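Protein HTP-2 (Caenorhabditis elegans, PDB 4TZM) binds closure motif 1 of HTP-3 through its HORMA domain, consistent with a part in assembling the meiotic chromosome axis. Local coordinates at residues 152-156 and 240-244; 23-28 and 68-72; 99-105 and 206-211; 31-35 and 237-241. Numbering follows the deposited sequence.

In the fold
From the N terminus, 23-28 and then 31-35 lead into helix 35-56. Contact 2 closes first, at 68-72, tying this lead-in to the hairpin 65-69/75-79. The long loop of contact 4 is open meanwhile, so the two cross; it closes at 237-241, on the turn into strand 240-248. Contact 3, joining the end of helix 84-102 to the peptide-binding loop 206-211, is nested inside contact 4. Contact 1 opens at 152-156, before contact 3 closes, so these two cross, and it ends on 240-244, sharing H240 and A241 with contact 4. H240 NE2 also packs 3.5 Å from T100 O, bringing contact 3 against that common strand.

Contact 1 (152-156 and 240-244); sequences HFAEL and HAAHM
Strand 240-244 is extended throughout, and the short helix that includes 153-156 lies against one side of it, its L156 N bonded to H152 O at 3.0 Å. The register is reversed: CA of A241 sits 7.2 Å from that of L156, and CA of H243 7.3 Å from that of H152. A241 points its methyl at the helix, with CB 3.9 Å from L156 CG. A242 turns its CB away, toward M42 of helix 35-56, but its carbonyl O still lies 3.7 Å from L156 CD2. This is the inner strand of the C-terminal hairpin 228-235/240-248, which pairs through A241 and H243 with strand 123-133, as in the closed state of HORMA domains; the helix covers the opposite side of the sheet from helix 35-56. H243, chi1 t, has its CB 3.9 Å from L156 CD2. L156 is in the t,p rotamer, which carries CD2 to both of these partners. H152 CB lies 3.6 Å from the centroid of the H243 ring, a CH-pi contact over its face, and 3.5 Å from H243 ND1; chi1 p brings the imidazole alongside, nearly parallel (planes at 2°, centroids 4.8 Å apart) but barely overlapping.

Contact 2 (23-28 and 68-72); sequences TWSKLF and NYITE
T23, chi1 m, lays its methyl CG2 on Y69, 3.5 Å from both Y69 O and Y69 CB, and 3.9 Å from I70 O. Residues 23-26 have helical backbone angles and form a compact turn, with K26 N to T23 O at 3.2 Å and F28 N to W24 O at 3.0 Å. CA atoms pair T23 with T71 (5.9 Å) and W24 with I70 (5.5 Å). L27 (m,t) sends CD1 to 3.6 Å from Y69 O and CD2 to 3.8 Å from N68 OD1. Outermost, extended K26 gives a weak hydrogen bond, NZ to N68 OD1 at 3.4 Å. On the buried side, I70 CG2 meets W24 CZ3 at 3.8 Å and F28 CE2 at 4.2 Å. Strand 65-69 gives way here to a classic beta bulge, I70 and T71 both facing L74, with I70 at helical phi/psi (-96/-42). The N-terminal turn thus packs on the hairpin 65-69/75-79, I70 reaching V175 of helix 164-185 while F28 lies on R44 and V48 of helix 35-56.

Contact 3 (99-105 and 206-211); sequences ATKDGFL and PSNFRI
G103, at phi/psi 84/34, ends helix 84-102, whose last turn, about 99-102, is weakly bonded and kinked, as the C-prime residue of a Schellman motif: F104 N bonds to A99 O at 2.9 Å, with G103 N facing T100 O and weakly bonded to A99 O at 3.1 Å. The reversal aims F104 (chi1 m) at the irregular loop 206-211. There its edge meets the face of F209 (chi1 t) in a T-shaped pair, centroids 4.8 Å apart, planes at 72°, and F104 CD2 to F209 CD2 3.4 Å. P206 covers one face of F104, CD 3.8 Å from the ring centroid in a CH-pi contact. A99 CB meets the edge of F209 at CZ (4.2 Å) and I211 CD1 at 3.6 Å, and I211 CD1 also lies 4.1 Å from L105 CD1. CA atoms pair A99 with I211 (7.1 Å) and F104 with P206 (8.5 Å). F209 O accepts a hydrogen bond from a basic side chain of the HTP-3 peptide, as expected of a HORMA safety belt wrapped round its closure motif.

Contact 4 (31-35 and 237-241); sequences IVSDP and PGHHA
In this HORMA domain the N-terminal lead-in to helix 35-56 meets the turn of the C-terminal hairpin 228-235/240-248, and H239, P35 and V32 bury the most surface. The segments run side by side in the same direction, V32 with P237 (CA to CA 5.7 Å), S33 with G238 (4.1 Å) and P35 with H239 (5.6 Å). H239, chi1 m, swings its imidazole across the start of the helix: NE2 donates a weak, bent hydrogen bond to S33 O at 2.8 Å, while P35 CG sits over the ring face, 3.7 Å from the centroid, in a CH-pi contact. P35 is the first residue after D34, the N-cap, whose side chain caps a backbone N further along and is salt-bridged to R37. P35 O also lies 3.6 Å from H240 CE1, at the edge of a ring whose ND1 bonds to S38. V32 brings its CB to 4.1 Å from P237 CB and offers its carbonyl to the turn, G238 N to V32 O being a good hydrogen bond of 2.9 Å. The close approach at this point depends on glycine, because an ideal CB on G238 would fall only 2.3 Å from S33 O.

Contact 1 (152-156 and 240-244)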
loop_
_atom_site.group_PDB
_atom_site.type_symbol
_atom_site.label_atom_id
_atom_site.label_comp_id
_atom_site.label_asym_id
_atom_site.label_seq_id
_atom_site.Cartn_x
_atom_site.Cartn_y
_atom_site.Cartn_z
ATOM N N HIS A 152 -9.659 -7.784 10.311
ATOM C CA HIS A 152 -8.337 -8.288 9.954
ATOM C C HIS A 152 -7.375 -8.316 11.137
ATOM O O HIS A 152 -6.470 -9.148 11.184
ATOM C CB HIS A 152 -7.734 -7.433 8.837
ATOM C CG HIS A 152 -7.335 -6.059 9.283
ATOM N ND1 HIS A 152 -8.233 -5.026 9.408
ATOM C CD2 HIS A 152 -6.127 -5.556 9.642
ATOM C CE1 HIS A 152 -7.600 -3.939 9.821
ATOM N NE2 HIS A 152 -6.323 -4.236 9.971
ATOM N N PHE A 153 -7.576 -7.401 12.082
ATOM C CA PHE A 153 -6.597 -7.134 13.134
ATOM C C PHE A 153 -6.230 -8.376 13.944
ATOM O O PHE A 153 -5.053 -8.711 14.055
ATOM C CB PHE A 153 -7.110 -6.034 14.073
ATOM C CG PHE A 153 -6.098 -5.584 15.096
ATOM C CD1 PHE A 153 -6.032 -6.190 16.345
ATOM C CD2 PHE A 153 -5.217 -4.550 14.813
ATOM C CE1 PHE A 153 -5.102 -5.777 17.289
ATOM C CE2 PHE A 153 -4.286 -4.130 15.752
ATOM C CZ PHE A 153 -4.228 -4.745 16.991
ATOM N N ALA A 154 -7.235 -9.050 14.496
ATOM C CA ALA A 154 -7.013 -10.209 15.361
ATOM C C ALA A 154 -6.072 -11.236 14.733
ATOM O O ALA A 154 -5.157 -11.730 15.388
ATOM C CB ALA A 154 -8.342 -10.863 15.716
ATOM N N GLU A 155 -6.285 -11.542 13.459
ATOM C CA GLU A 155 -5.436 -12.505 12.770
ATOM C C GLU A 155 -4.054 -11.923 12.466
ATOM O O GLU A 155 -3.035 -12.498 12.851
ATOM C CB GLU A 155 -6.100 -12.978 11.478
ATOM C CG GLU A 155 -5.293 -14.012 10.713
ATOM C CD GLU A 155 -5.997 -14.490 9.459
ATOM O OE1 GLU A 155 -7.064 -13.929 9.125
ATOM O OE2 GLU A 155 -5.487 -15.428 8.808
ATOM N N LEU A 156 -4.029 -10.781 11.783
ATOM C CA LEU A 156 -2.778 -10.164 11.344
ATOM C C LEU A 156 -1.852 -9.786 12.503
ATOM O O LEU A 156 -0.629 -9.795 12.354
ATOM C CB LEU A 156 -3.071 -8.922 10.496
ATOM C CG LEU A 156 -1.896 -8.424 9.651
ATOM C CD1 LEU A 156 -1.410 -9.534 8.729
ATOM C CD2 LEU A 156 -2.267 -7.176 8.854
ATOM N N HIS A 240 6.394 -4.365 11.192
ATOM C CA HIS A 240 5.168 -3.762 10.705
ATOM C C HIS A 240 4.304 -4.811 10.024
ATOM O O HIS A 240 4.793 -5.872 9.636
ATOM C CB HIS A 240 5.470 -2.626 9.721
ATOM C CG HIS A 240 6.349 -1.553 10.280
ATOM N ND1 HIS A 240 7.716 -1.693 10.388
ATOM C CD2 HIS A 240 6.058 -0.322 10.770
ATOM C CE1 HIS A 240 8.231 -0.596 10.921
ATOM N NE2 HIS A 240 7.243 0.249 11.160
ATOM N N ALA A 241 3.019 -4.509 9.886
ATOM C CA ALA A 241 2.118 -5.341 9.103
ATOM C C ALA A 241 1.143 -4.455 8.341
ATOM O O ALA A 241 0.768 -3.384 8.818
ATOM C CB ALA A 241 1.372 -6.332 9.994
ATOM N N ALA A 242 0.747 -4.903 7.154
ATOM C CA ALA A 242 -0.216 -4.172 6.346
ATOM C C ALA A 242 -1.300 -5.110 5.811
ATOM O O ALA A 242 -1.029 -6.274 5.507
ATOM C CB ALA A 242 0.485 -3.463 5.203
ATOM N N HIS A 243 -2.527 -4.605 5.712
ATOM C CA HIS A 243 -3.626 -5.375 5.140
ATOM C C HIS A 243 -4.259 -4.616 3.974
ATOM O O HIS A 243 -4.754 -3.500 4.147
ATOM C CB HIS A 243 -4.678 -5.684 6.201
ATOM C CG HIS A 243 -5.762 -6.598 5.722
ATOM N ND1 HIS A 243 -7.075 -6.197 5.609
ATOM C CD2 HIS A 243 -5.726 -7.891 5.322
ATOM C CE1 HIS A 243 -7.804 -7.208 5.165
ATOM N NE2 HIS A 243 -7.009 -8.245 4.982
ATOM N N MET A 244 -4.230 -5.230 2.793
ATOM C CA MET A 244 -4.751 -4.620 1.571
ATOM C C MET A 244 -6.150 -5.157 1.250
ATOM O O MET A 244 -6.378 -6.371 1.232
ATOM C CB MET A 244 -3.786 -4.875 0.404
ATOM C CG MET A 244 -4.082 -4.084 -0.869
ATOM S SD MET A 244 -3.801 -2.305 -0.716
ATOM C CE MET A 244 -4.298 -1.730 -2.341
#

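Contact 2 (23-28 and 68-72)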
loop_
_atom_site.group_PDB
_atom_site.type_symbol
_atom_site.label_atom_id
_atom_site.label_comp_id
_atom_site.label_asym_id
_atom_site.label_seq_id
_atom_site.Cartn_x
_atom_site.Cartn_y
_atom_site.Cartn_z
ATOM N N THR A 23 16.946 -8.356 -9.255
ATOM C CA THR A 23 15.711 -7.687 -9.650
ATOM C C THR A 23 14.973 -7.101 -8.449
ATOM O O THR A 23 14.499 -5.965 -8.494
ATOM C CB THR A 23 14.766 -8.650 -10.390
ATOM O OG1 THR A 23 15.470 -9.287 -11.466
ATOM C CG2 THR A 23 13.567 -7.898 -10.938
ATOM N N TRP A 24 14.877 -7.886 -7.379
ATOM C CA TRP A 24 14.208 -7.450 -6.156
ATOM C C TRP A 24 14.858 -6.199 -5.569
ATOM O O TRP A 24 14.168 -5.295 -5.098
ATOM C CB TRP A 24 14.206 -8.578 -5.118
ATOM C CG TRP A 24 13.645 -8.171 -3.783
ATOM C CD1 TRP A 24 14.346 -7.726 -2.700
ATOM C CD2 TRP A 24 12.265 -8.172 -3.394
ATOM N NE1 TRP A 24 13.488 -7.448 -1.661
ATOM C CE2 TRP A 24 12.203 -7.714 -2.061
ATOM C CE3 TRP A 24 11.073 -8.514 -4.043
ATOM C CZ2 TRP A 24 10.999 -7.590 -1.365
ATOM C CZ3 TRP A 24 9.877 -8.390 -3.351
ATOM C CH2 TRP A 24 9.850 -7.931 -2.026
ATOM N N SER A 25 16.185 -6.145 -5.612
ATOM C CA SER A 25 16.924 -5.047 -4.995
ATOM C C SER A 25 16.726 -3.721 -5.727
ATOM O O SER A 25 17.070 -2.662 -5.206
ATOM C CB SER A 25 18.415 -5.381 -4.928
ATOM O OG SER A 25 18.648 -6.509 -4.104
ATOM N N LYS A 26 16.166 -3.784 -6.929
ATOM C CA LYS A 26 15.954 -2.589 -7.735
ATOM C C LYS A 26 14.810 -1.733 -7.193
ATOM O O LYS A 26 14.757 -0.527 -7.436
ATOM C CB LYS A 26 15.675 -2.978 -9.190
ATOM C CG LYS A 26 15.681 -1.804 -10.149
ATOM C CD LYS A 26 15.063 -2.165 -11.489
ATOM C CE LYS A 26 14.982 -0.941 -12.388
ATOM N NZ LYS A 26 14.276 -1.230 -13.667
ATOM N N LEU A 27 13.896 -2.358 -6.454
ATOM C CA LEU A 27 12.732 -1.653 -5.921
ATOM C C LEU A 27 12.605 -1.735 -4.400
ATOM O O LEU A 27 12.004 -0.858 -3.776
ATOM C CB LEU A 27 11.451 -2.198 -6.555
ATOM C CG LEU A 27 11.165 -1.783 -7.994
ATOM C CD1 LEU A 27 9.997 -2.579 -8.547
ATOM C CD2 LEU A 27 10.877 -0.296 -8.056
ATOM N N PHE A 28 13.169 -2.784 -3.809
ATOM C CA PHE A 28 12.952 -3.074 -2.394
ATOM C C PHE A 28 14.247 -3.313 -1.620
ATOM O O PHE A 28 15.250 -3.720 -2.204
ATOM C CB PHE A 28 12.056 -4.301 -2.250
ATOM C CG PHE A 28 10.684 -4.130 -2.831
ATOM C CD1 PHE A 28 9.694 -3.442 -2.137
ATOM C CD2 PHE A 28 10.373 -4.676 -4.064
ATOM C CE1 PHE A 28 8.415 -3.295 -2.674
ATOM C CE2 PHE A 28 9.103 -4.533 -4.606
ATOM C CZ PHE A 28 8.123 -3.843 -3.909
ATOM N N ASN A 68 8.594 -1.806 -14.560
ATOM C CA ASN A 68 9.509 -2.361 -13.575
ATOM C C ASN A 68 9.255 -3.849 -13.394
ATOM O O ASN A 68 8.251 -4.377 -13.873
ATOM C CB ASN A 68 9.369 -1.639 -12.235
ATOM C CG ASN A 68 10.245 -0.409 -12.140
ATOM O OD1 ASN A 68 11.440 -0.505 -11.857
ATOM N ND2 ASN A 68 9.656 0.760 -12.367
ATOM N N TYR A 69 10.173 -4.519 -12.704
ATOM C CA TYR A 69 10.028 -5.935 -12.394
ATOM C C TYR A 69 10.202 -6.175 -10.900
ATOM O O TYR A 69 11.062 -5.567 -10.262
ATOM C CB TYR A 69 11.046 -6.774 -13.170
ATOM C CG TYR A 69 10.788 -6.897 -14.655
ATOM C CD1 TYR A 69 11.096 -5.859 -15.526
ATOM C CD2 TYR A 69 10.259 -8.065 -15.189
ATOM C CE1 TYR A 69 10.870 -5.976 -16.889
ATOM C CE2 TYR A 69 10.029 -8.192 -16.547
ATOM C CZ TYR A 69 10.337 -7.144 -17.393
ATOM O OH TYR A 69 10.111 -7.264 -18.748
ATOM N N ILE A 70 9.377 -7.057 -10.352
ATOM C CA ILE A 70 9.508 -7.487 -8.966
ATOM C C ILE A 70 10.291 -8.790 -8.919
ATOM O O ILE A 70 11.138 -8.994 -8.051
ATOM C CB ILE A 70 8.137 -7.677 -8.309
ATOM C CG1 ILE A 70 7.287 -6.426 -8.518
ATOM C CG2 ILE A 70 8.289 -7.992 -6.828
ATOM C CD1 ILE A 70 5.822 -6.661 -8.325
ATOM N N THR A 71 9.981 -9.679 -9.857
ATOM C CA THR A 71 10.790 -10.864 -10.111
ATOM C C THR A 71 11.057 -10.928 -11.609
ATOM O O THR A 71 10.559 -10.094 -12.363
ATOM C CB THR A 71 10.104 -12.162 -9.638
ATOM O OG1 THR A 71 9.073 -12.529 -10.560
ATOM C CG2 THR A 71 9.501 -11.979 -8.258
ATOM N N GLU A 72 11.839 -11.909 -12.042
ATOM C CA GLU A 72 12.144 -12.055 -13.461
ATOM C C GLU A 72 10.884 -12.378 -14.253
ATOM O O GLU A 72 10.768 -12.031 -15.429
ATOM C CB GLU A 72 13.192 -13.145 -13.677
ATOM C CG GLU A 72 14.559 -12.830 -13.100
ATOM C CD GLU A 72 15.544 -13.960 -13.316
ATOM O OE1 GLU A 72 15.105 -15.067 -13.695
ATOM O OE2 GLU A 72 16.757 -13.745 -13.111
#

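Contact 3 (99-105 and 206-211)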
loop_
_atom_site.group_PDB
_atom_site.type_symbol
_atom_site.label_atom_id
_atom_site.label_comp_id
_atom_site.label_asym_id
_atom_site.label_seq_id
_atom_site.Cartn_x
_atom_site.Cartn_y
_atom_site.Cartn_z
ATOM N N ALA A 99 5.382 8.321 7.282
ATOM C CA ALA A 99 4.642 8.332 8.535
ATOM C C ALA A 99 4.608 6.961 9.224
ATOM O O ALA A 99 4.207 6.869 10.383
ATOM C CB ALA A 99 3.228 8.836 8.299
ATOM N N THR A 100 5.022 5.899 8.535
ATOM C CA THR A 100 5.085 4.593 9.195
ATOM C C THR A 100 6.343 4.488 10.053
ATOM O O THR A 100 6.405 3.666 10.967
ATOM C CB THR A 100 5.051 3.397 8.201
ATOM O OG1 THR A 100 6.237 3.384 7.397
ATOM C CG2 THR A 100 3.822 3.454 7.310
ATOM N N LYS A 101 7.341 5.320 9.766
ATOM C CA LYS A 101 8.550 5.353 10.586
ATOM C C LYS A 101 8.231 5.921 11.959
ATOM O O LYS A 101 8.647 5.378 12.983
ATOM C CB LYS A 101 9.646 6.176 9.917
ATOM C CG LYS A 101 10.114 5.578 8.614
ATOM C CD LYS A 101 11.305 6.306 8.052
ATOM C CE LYS A 101 11.896 5.510 6.912
ATOM N NZ LYS A 101 12.870 6.306 6.120
ATOM N N ASP A 102 7.484 7.017 11.972
ATOM C CA ASP A 102 7.023 7.609 13.218
ATOM C C ASP A 102 5.979 6.711 13.881
ATOM O O ASP A 102 5.796 6.751 15.095
ATOM C CB ASP A 102 6.439 9.001 12.968
ATOM C CG ASP A 102 7.399 9.923 12.231
ATOM O OD1 ASP A 102 8.191 9.430 11.401
ATOM O OD2 ASP A 102 7.355 11.147 12.478
ATOM N N GLY A 103 5.296 5.905 13.072
ATOM C CA GLY A 103 4.246 5.029 13.560
ATOM C C GLY A 103 2.905 5.727 13.693
ATOM O O GLY A 103 2.115 5.399 14.578
ATOM N N PHE A 104 2.639 6.677 12.801
ATOM C CA PHE A 104 1.473 7.548 12.939
ATOM C C PHE A 104 0.373 7.259 11.921
ATOM O O PHE A 104 -0.735 7.784 12.038
ATOM C CB PHE A 104 1.896 9.015 12.822
ATOM C CG PHE A 104 2.768 9.491 13.951
ATOM C CD1 PHE A 104 2.819 8.800 15.155
ATOM C CD2 PHE A 104 3.533 10.638 13.812
ATOM C CE1 PHE A 104 3.622 9.242 16.196
ATOM C CE2 PHE A 104 4.338 11.086 14.846
ATOM C CZ PHE A 104 4.383 10.388 16.039
ATOM N N LEU A 105 0.676 6.430 10.928
ATOM C CA LEU A 105 -0.280 6.140 9.862
ATOM C C LEU A 105 -1.094 4.879 10.143
ATOM O O LEU A 105 -0.535 3.792 10.277
ATOM C CB LEU A 105 0.443 5.997 8.521
ATOM C CG LEU A 105 -0.491 5.776 7.332
ATOM C CD1 LEU A 105 -1.310 7.031 7.070
ATOM C CD2 LEU A 105 0.291 5.363 6.095
ATOM N N PRO A 206 0.583 13.146 17.153
ATOM C CA PRO A 206 0.396 14.484 17.724
ATOM C C PRO A 206 -0.468 15.359 16.823
ATOM O O PRO A 206 -0.599 15.067 15.634
ATOM C CB PRO A 206 1.824 15.041 17.810
ATOM C CG PRO A 206 2.724 13.847 17.700
ATOM C CD PRO A 206 1.994 12.881 16.825
ATOM N N SER A 207 -1.043 16.419 17.381
ATOM C CA SER A 207 -1.918 17.296 16.611
ATOM C C SER A 207 -1.128 18.180 15.648
ATOM O O SER A 207 -1.640 18.570 14.598
ATOM C CB SER A 207 -2.764 18.162 17.547
ATOM O OG SER A 207 -3.734 17.378 18.221
ATOM N N ASN A 208 0.118 18.484 16.000
ATOM C CA ASN A 208 0.955 19.337 15.159
ATOM C C ASN A 208 1.627 18.564 14.022
ATOM O O ASN A 208 2.113 19.160 13.059
ATOM C CB ASN A 208 2.016 20.054 16.001
ATOM C CG ASN A 208 3.043 19.103 16.582
ATOM O OD1 ASN A 208 2.707 18.013 17.038
ATOM N ND2 ASN A 208 4.308 19.512 16.562
ATOM N N PHE A 209 1.649 17.239 14.132
ATOM C CA PHE A 209 2.196 16.404 13.068
ATOM C C PHE A 209 1.187 16.258 11.938
ATOM O O PHE A 209 0.070 15.793 12.150
ATOM C CB PHE A 209 2.592 15.023 13.597
ATOM C CG PHE A 209 3.040 14.071 12.520
ATOM C CD1 PHE A 209 4.350 14.084 12.069
ATOM C CD2 PHE A 209 2.147 13.171 11.949
ATOM C CE1 PHE A 209 4.766 13.214 11.071
ATOM C CE2 PHE A 209 2.556 12.298 10.951
ATOM C CZ PHE A 209 3.868 12.320 10.512
ATOM N N ARG A 210 1.585 16.652 10.734
ATOM C CA ARG A 210 0.719 16.511 9.574
ATOM C C ARG A 210 1.506 15.949 8.403
ATOM O O ARG A 210 2.649 16.340 8.164
ATOM C CB ARG A 210 0.087 17.851 9.196
ATOM C CG ARG A 210 -0.909 17.760 8.050
ATOM C CD ARG A 210 -1.446 19.128 7.667
ATOM N NE ARG A 210 -0.392 20.020 7.190
ATOM C CZ ARG A 210 0.012 20.089 5.926
ATOM N NH1 ARG A 210 -0.545 19.313 5.005
ATOM N NH2 ARG A 210 0.976 20.931 5.580
ATOM N N ILE A 211 0.898 15.022 7.678
ATOM C CA ILE A 211 1.566 14.430 6.537
ATOM C C ILE A 211 1.516 15.402 5.358
ATOM O O ILE A 211 0.461 15.957 5.034
ATOM C CB ILE A 211 0.942 13.071 6.183
ATOM C CG1 ILE A 211 1.114 12.120 7.377
ATOM C CG2 ILE A 211 1.587 12.487 4.936
ATOM C CD1 ILE A 211 0.354 10.827 7.263
#

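Contact 4 (31-35 and 237-241)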
loop_
_atom_site.group_PDB
_atom_site.type_symbol
_atom_site.label_atom_id
_atom_site.label_comp_id
_atom_site.label_asym_id
_atom_site.label_seq_id
_atom_site.Cartn_x
_atom_site.Cartn_y
_atom_site.Cartn_z
ATOM N N ILE A 31 17.026 -6.571 3.085
ATOM C CA ILE A 31 16.808 -6.944 4.476
ATOM C C ILE A 31 15.654 -6.122 5.041
ATOM O O ILE A 31 15.614 -4.905 4.869
ATOM C CB ILE A 31 18.076 -6.731 5.328
ATOM C CG1 ILE A 31 19.237 -7.555 4.763
ATOM C CG2 ILE A 31 17.819 -7.105 6.779
ATOM C CD1 ILE A 31 20.500 -7.497 5.598
ATOM N N VAL A 32 14.712 -6.791 5.699
ATOM C CA VAL A 32 13.524 -6.129 6.226
ATOM C C VAL A 32 13.263 -6.501 7.683
ATOM O O VAL A 32 12.172 -6.263 8.200
ATOM C CB VAL A 32 12.266 -6.485 5.399
ATOM C CG1 VAL A 32 12.403 -5.985 3.971
ATOM C CG2 VAL A 32 12.022 -7.993 5.424
ATOM N N SER A 33 14.264 -7.082 8.339
ATOM C CA SER A 33 14.094 -7.604 9.694
ATOM C C SER A 33 14.232 -6.534 10.781
ATOM O O SER A 33 13.612 -6.639 11.842
ATOM C CB SER A 33 15.096 -8.735 9.946
ATOM O OG SER A 33 16.414 -8.329 9.616
ATOM N N ASP A 34 15.039 -5.509 10.520
ATOM C CA ASP A 34 15.255 -4.434 11.486
ATOM C C ASP A 34 14.214 -3.321 11.299
ATOM O O ASP A 34 13.670 -3.167 10.208
ATOM C CB ASP A 34 16.682 -3.884 11.357
ATOM C CG ASP A 34 16.926 -3.211 10.029
ATOM O OD1 ASP A 34 17.296 -3.915 9.067
ATOM O OD2 ASP A 34 16.754 -1.977 9.950
ATOM N N PRO A 35 13.926 -2.551 12.368
ATOM C CA PRO A 35 12.843 -1.553 12.376
ATOM C C PRO A 35 12.873 -0.534 11.235
ATOM O O PRO A 35 11.824 -0.252 10.656
ATOM C CB PRO A 35 13.044 -0.835 13.711
ATOM C CG PRO A 35 13.679 -1.859 14.590
ATOM C CD PRO A 35 14.588 -2.643 13.685
ATOM N N PRO A 237 6.717 -7.598 7.325
ATOM C CA PRO A 237 8.156 -7.456 7.559
ATOM C C PRO A 237 8.479 -7.538 9.050
ATOM O O PRO A 237 7.627 -7.947 9.841
ATOM C CB PRO A 237 8.475 -6.072 6.989
ATOM C CG PRO A 237 7.191 -5.342 6.997
ATOM C CD PRO A 237 6.116 -6.365 6.791
ATOM N N GLY A 238 9.695 -7.154 9.422
ATOM C CA GLY A 238 10.160 -7.300 10.789
ATOM C C GLY A 238 9.310 -6.662 11.875
ATOM O O GLY A 238 9.093 -7.266 12.925
ATOM N N HIS A 239 8.829 -5.445 11.649
ATOM C CA HIS A 239 8.218 -4.698 12.744
ATOM C C HIS A 239 6.916 -4.016 12.360
ATOM O O HIS A 239 6.386 -3.202 13.116
ATOM C CB HIS A 239 9.220 -3.672 13.280
ATOM C CG HIS A 239 10.495 -4.290 13.761
ATOM N ND1 HIS A 239 10.752 -4.530 15.091
ATOM C CD2 HIS A 239 11.569 -4.753 13.079
ATOM C CE1 HIS A 239 11.937 -5.099 15.212
ATOM N NE2 HIS A 239 12.455 -5.246 14.008
ATOM N N HIS A 240 6.394 -4.365 11.192
ATOM C CA HIS A 240 5.168 -3.762 10.705
ATOM C C HIS A 240 4.304 -4.811 10.024
ATOM O O HIS A 240 4.793 -5.872 9.636
ATOM C CB HIS A 240 5.470 -2.626 9.721
ATOM C CG HIS A 240 6.349 -1.553 10.280
ATOM N ND1 HIS A 240 7.716 -1.693 10.388
ATOM C CD2 HIS A 240 6.058 -0.322 10.770
ATOM C CE1 HIS A 240 8.231 -0.596 10.921
ATOM N NE2 HIS A 240 7.243 0.249 11.160
ATOM N N ALA A 241 3.019 -4.509 9.886
ATOM C CA ALA A 241 2.118 -5.341 9.103
ATOM C C ALA A 241 1.143 -4.455 8.341
ATOM O O ALA A 241 0.768 -3.384 8.818
ATOM C CB ALA A 241 1.372 -6.332 9.994
#